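Local coordinates for protein Bug27 (Bordetella pertussis, PDB 2QPQ) that is probably a periplasmic solute-binding receptor of the Bug family that captures a small ligand between two Venus-flytrap lobes for uptake, at residues C165-L169 with V182-A187. Residues are numbered along the deposited sequence; the frame is centred on the assembly and turned at random.
Sequences CGPAL and VTASSA
Thr183 O is gripped by two donors from the first turn of helix 184-192. Ser186 OG donates to it over 2.8 Å, in the carbonyl plane and on a lone pair, with a C=O...OG angle of 134°. Ala187 N donates to the same oxygen. The hydroxyl of Ser186 lies between its own backbone N and carbonyl carbon (chi1 63°), which turns OG back toward Thr183. The bond fixes the hydroxyl's rotation. Helix 165-173 packs over both CB and OG of Ser186. Leu169 CD1 packs against Ser186 CB at 3.5 Å. Cys165 CB and Leu169 CD1 each lie 3.6 Å from Ser186 OG, so the hydroxyl sits against two apolar carbons.

Val182, next to last in strand 180-183, turns both methyls to helix 165-173. Val182 CG1 meets Ala168 CB at 3.8 Å. Val182 CG2 meets Leu169 CD2 at 3.9 Å, the two side chains crossing at a slant. Leu169 thus forks, CD1 to Ser186 and CD2 to Val182. Cys165 SG rests against Val182 CB and lies 3.8 Å from the N of Thr183, just before helix 184-192. Its chi1 of -62° sets the sulfur beside its own backbone N, and the disulfide to Cys136 fixes it there.

Thr183 is the N-cap residue of helix 184-192. Its OG1 shares a hydrogen bond with Ser185 OG (3.1 Å). Thr183, Ser185 and Ala187 of this turn pack on strand 93-109. A bound citrate, probably from the crystallisation liquor, lies near the Cys165 side chain. The contact joins the first turn of helix 165-173 to the end of strand 180-183 and the first turn of helix 184-192. Helix 165-173 is the link of a beta-alpha-beta crossover from strand 158-161 to strand 180-183, which flank strand 132-135 in an alpha/beta lobe of the periplasmic binding protein (Venus-flytrap) fold.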
ATOM      1  N   CYS A 165       8.824  -1.051   6.579  1.00 19.39           N
ATOM      2  CA  CYS A 165       8.962  -2.484   6.427  1.00 20.94           C
ATOM      3  C   CYS A 165      10.369  -2.978   6.742  1.00 19.90           C
ATOM      4  O   CYS A 165      10.535  -4.119   7.175  1.00 19.37           O
ATOM      5  CB  CYS A 165       8.530  -2.963   5.031  1.00 21.96           C
ATOM      6  SG  CYS A 165       6.771  -2.682   4.585  1.00 27.01           S
ATOM      7  N   GLY A 166      11.364  -2.125   6.503  1.00 18.93           N
ATOM      8  CA  GLY A 166      12.764  -2.480   6.762  1.00 18.84           C
ATOM      9  C   GLY A 166      13.024  -2.854   8.211  1.00 17.80           C
ATOM     10  O   GLY A 166      13.521  -3.955   8.503  1.00 18.43           O
ATOM     11  N   PRO A 167      12.705  -1.940   9.152  1.00 17.10           N
ATOM     12  CA  PRO A 167      12.808  -2.333  10.561  1.00 16.83           C
ATOM     13  C   PRO A 167      11.929  -3.517  11.024  1.00 17.06           C
ATOM     14  O   PRO A 167      12.396  -4.329  11.842  1.00 17.29           O
ATOM     15  CB  PRO A 167      12.453  -1.029  11.298  1.00 16.37           C
ATOM     16  CG  PRO A 167      12.924   0.048  10.298  1.00 16.90           C
ATOM     17  CD  PRO A 167      12.315  -0.520   9.035  1.00 15.51           C
ATOM     18  N   ALA A 168      10.710  -3.653  10.495  1.00 16.75           N
ATOM     19  CA  ALA A 168       9.867  -4.815  10.847  1.00 16.90           C
ATOM     20  C   ALA A 168      10.560  -6.097  10.428  1.00 17.51           C
ATOM     21  O   ALA A 168      10.701  -7.011  11.221  1.00 16.49           O
ATOM     22  CB  ALA A 168       8.491  -4.724  10.201  1.00 16.87           C
ATOM     23  N   LEU A 169      11.016  -6.143   9.179  1.00 17.60           N
ATOM     24  CA  LEU A 169      11.739  -7.298   8.695  1.00 17.54           C
ATOM     25  C   LEU A 169      12.995  -7.640   9.495  1.00 18.65           C
ATOM     26  O   LEU A 169      13.246  -8.820   9.753  1.00 18.78           O
ATOM     27  CB  LEU A 169      12.080  -7.106   7.221  1.00 18.69           C
ATOM     28  CG  LEU A 169      10.918  -7.348   6.238  1.00 18.01           C
ATOM     29  CD1 LEU A 169      11.299  -6.740   4.858  1.00 20.31           C
ATOM     30  CD2 LEU A 169      10.613  -8.821   6.157  1.00 20.30           C
ATOM     31  N   VAL A 182       4.092  -7.402   6.274  1.00 17.07           N
ATOM     32  CA  VAL A 182       4.836  -6.421   5.511  1.00 18.35           C
ATOM     33  C   VAL A 182       4.417  -6.565   4.042  1.00 18.60           C
ATOM     34  O   VAL A 182       3.672  -7.478   3.686  1.00 18.83           O
ATOM     35  CB  VAL A 182       6.395  -6.549   5.729  1.00 18.61           C
ATOM     36  CG1 VAL A 182       6.754  -6.368   7.230  1.00 17.80           C
ATOM     37  CG2 VAL A 182       6.913  -7.895   5.240  1.00 18.59           C
ATOM     38  N   THR A 183       4.891  -5.684   3.184  1.00 19.18           N
ATOM     39  CA  THR A 183       4.573  -5.835   1.777  1.00 20.27           C
ATOM     40  C   THR A 183       5.310  -7.056   1.250  1.00 20.62           C
ATOM     41  O   THR A 183       6.470  -7.322   1.649  1.00 19.46           O
ATOM     42  CB  THR A 183       5.029  -4.619   0.967  1.00 21.32           C
ATOM     43  OG1 THR A 183       6.443  -4.500   1.078  1.00 22.50           O
ATOM     44  CG2 THR A 183       4.330  -3.323   1.434  1.00 22.46           C
ATOM     45  N   ALA A 184       4.644  -7.787   0.357  1.00 21.42           N
ATOM     46  CA  ALA A 184       5.284  -8.862  -0.405  1.00 22.82           C
ATOM     47  C   ALA A 184       6.630  -8.476  -1.047  1.00 22.90           C
ATOM     48  O   ALA A 184       7.603  -9.224  -0.984  1.00 23.48           O
ATOM     49  CB  ALA A 184       4.310  -9.432  -1.443  1.00 22.69           C
ATOM     50  N   SER A 185       6.697  -7.301  -1.641  1.00 23.11           N
ATOM     51  CA  SER A 185       7.911  -6.808  -2.295  1.00 24.47           C
ATOM     52  C   SER A 185       9.137  -6.708  -1.359  1.00 24.42           C
ATOM     53  O   SER A 185      10.244  -7.120  -1.749  1.00 24.65           O
ATOM     54  CB  SER A 185       7.623  -5.449  -2.931  1.00 24.93           C
ATOM     55  OG  SER A 185       6.971  -4.638  -1.960  1.00 27.35           O
ATOM     56  N   SER A 186       8.940  -6.160  -0.147  1.00 23.30           N
ATOM     57  CA  SER A 186       9.998  -6.157   0.883  1.00 23.02           C
ATOM     58  C   SER A 186      10.442  -7.560   1.309  1.00 22.64           C
ATOM     59  O   SER A 186      11.636  -7.798   1.518  1.00 22.30           O
ATOM     60  CB  SER A 186       9.620  -5.322   2.128  1.00 23.02           C
ATOM     61  OG  SER A 186       8.485  -5.825   2.838  1.00 25.18           O
ATOM     62  N   ALA A 187       9.487  -8.476   1.418  1.00 21.69           N
ATOM     63  CA  ALA A 187       9.721  -9.779   2.062  1.00 21.95           C
ATOM     64  C   ALA A 187      10.254 -10.829   1.098  1.00 22.74           C
ATOM     65  O   ALA A 187      10.966 -11.763   1.513  1.00 21.38           O
ATOM     66  CB  ALA A 187       8.448 -10.278   2.649  1.00 21.96           C
TER